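Local coordinates for flavoredoxin (Methanosarcina acetivorans, PDB 3BNK), which binds flavin mononucleotide as its cofactor and takes part in electron transport as a flavoprotein, at the interface of chains A and B. Numbering follows the deposited sequence. Chains: chain A/B, Flavoredoxin.

The interface of chains A and B. Residues chain A 81, 84-85, 162, 164, 167-168; chain B 179-180.
A:Asp81 and B:Leu180 meet through a side-chain carboxylate and a backbone amide. OD1 of A:Asp81 accepts a hydrogen bond from the backbone N of B:Leu180 at 2.7 Å, with an angle of 152° at the hydrogen, through its syn lone pair, the one on the side of OD2. With CG anti to its own backbone N (chi1 -157°), the short aspartate arm reaches from the helix to the partner's peptide. One residue earlier along chain B, N of B:Ala179 donates to the backbone O of A:Asn167 at 2.8 Å. A:Asn167 has positive phi (58°), a backbone region that asparagine tolerates well. Successive amides of one strand-end segment are thus held from two parts of chain A. An alanine in place of A:Asp81 would probably leave the B:Leu180 amide without this acceptor and the turn of chain B less firmly fixed.

The tight spot lies at B:Ala179, whose methyl CB touches CD1 of A:Leu162 at 3.4 Å, closer than usual for two carbons; a small side chain suits this place. Packing around B:Leu180 is looser. The branched end spreads its two methyls between different neighbours. CD1 faces the tip of the extended A:Met164, whose CE lies 3.8 Å away with the side chains nearly at right angles, and also the amide end of A:Asn167, with ND2 at 3.9 Å. CD2 lies toward the carbonyl O of A:Gly84 and CD2 of A:Leu85, the latter 4.1 Å distant. Leucine's two methyls suit a site bounded partly by polar groups, and methionine's unbranched chain brings CE to it.

In the fold, A:Asp81 belongs to helix 77-83, A:Leu162 to strand 160-163, and A:Asn167 directly precedes strand 168-178. B:Ala179 and B:Leu180 follow the corresponding long strand of chain B, ahead of 3-10 helix 182-186. The two-fold symmetry repeats this contact with the chains' roles reversed, a pattern consistent with a dimer.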
loop_
_atom_site.group_PDB
_atom_site.type_symbol
_atom_site.label_atom_id
_atom_site.label_comp_id
_atom_site.label_asym_id
_atom_site.label_seq_id
_atom_site.Cartn_x
_atom_site.Cartn_y
_atom_site.Cartn_z
ATOM N N ASP A 81 -9.638 -7.064 -13.162
ATOM C CA ASP A 81 -10.306 -5.789 -13.453
ATOM C C ASP A 81 -11.834 -5.935 -13.453
ATOM O O ASP A 81 -12.541 -5.038 -12.983
ATOM C CB ASP A 81 -9.841 -5.244 -14.803
ATOM C CG ASP A 81 -10.027 -3.746 -14.930
ATOM O OD1 ASP A 81 -9.556 -2.983 -14.045
ATOM O OD2 ASP A 81 -10.605 -3.322 -15.946
ATOM N N GLY A 84 -13.113 -5.598 -10.176
ATOM C CA GLY A 84 -13.117 -4.196 -9.791
ATOM C C GLY A 84 -14.147 -3.329 -10.501
ATOM O O GLY A 84 -14.135 -2.119 -10.348
ATOM N N LEU A 85 -15.024 -3.937 -11.296
ATOM C CA LEU A 85 -16.000 -3.163 -12.084
ATOM C C LEU A 85 -17.436 -3.548 -11.744
ATOM O O LEU A 85 -18.334 -2.699 -11.666
ATOM C CB LEU A 85 -15.755 -3.371 -13.590
ATOM C CG LEU A 85 -14.664 -2.548 -14.272
ATOM C CD1 LEU A 85 -14.117 -3.303 -15.494
ATOM C CD2 LEU A 85 -15.209 -1.188 -14.678
ATOM N N LEU A 162 -0.784 -0.823 -9.785
ATOM C CA LEU A 162 -1.875 0.014 -10.262
ATOM C C LEU A 162 -1.620 1.493 -10.021
ATOM O O LEU A 162 -1.154 1.913 -8.962
ATOM C CB LEU A 162 -3.241 -0.397 -9.646
ATOM C CG LEU A 162 -4.438 0.562 -9.852
ATOM C CD1 LEU A 162 -5.044 0.381 -11.258
ATOM C CD2 LEU A 162 -5.512 0.398 -8.802
ATOM N N MET A 164 -3.854 5.231 -10.446
ATOM C CA MET A 164 -5.127 5.941 -10.667
ATOM C C MET A 164 -4.916 7.446 -10.426
ATOM O O MET A 164 -4.004 7.816 -9.686
ATOM C CB MET A 164 -6.198 5.417 -9.703
ATOM C CG MET A 164 -6.738 4.026 -10.039
ATOM S SD MET A 164 -8.065 3.515 -8.933
ATOM C CE MET A 164 -8.795 2.143 -9.848
ATOM N N ASN A 167 -5.565 5.175 -14.440
ATOM C CA ASN A 167 -6.088 3.807 -14.595
ATOM C C ASN A 167 -5.206 2.861 -15.416
ATOM O O ASN A 167 -5.649 2.263 -16.402
ATOM C CB ASN A 167 -7.531 3.828 -15.114
ATOM C CG ASN A 167 -8.453 4.584 -14.195
ATOM O OD1 ASN A 167 -8.172 4.706 -13.001
ATOM N ND2 ASN A 167 -9.556 5.108 -14.740
ATOM N N SER A 168 -3.954 2.732 -14.985
ATOM C CA SER A 168 -3.004 1.852 -15.633
ATOM C C SER A 168 -2.522 0.734 -14.725
ATOM O O SER A 168 -2.214 0.955 -13.546
ATOM C CB SER A 168 -1.796 2.641 -16.150
ATOM O OG SER A 168 -2.204 3.667 -17.034
ATOM N N ALA B 179 -6.795 -0.242 -16.454
ATOM C CA ALA B 179 -7.623 -0.507 -15.266
ATOM C C ALA B 179 -8.991 0.149 -15.417
ATOM O O ALA B 179 -9.098 1.189 -16.067
ATOM C CB ALA B 179 -6.927 0.007 -14.027
ATOM N N LEU B 180 -10.033 -0.455 -14.825
ATOM C CA LEU B 180 -11.421 0.024 -14.985
ATOM C C LEU B 180 -11.775 0.115 -16.477
ATOM O O LEU B 180 -12.363 1.108 -16.952
ATOM C CB LEU B 180 -11.609 1.384 -14.292
ATOM C CG LEU B 180 -11.504 1.441 -12.756
ATOM C CD1 LEU B 180 -11.572 2.868 -12.286
ATOM C CD2 LEU B 180 -12.608 0.615 -12.118
#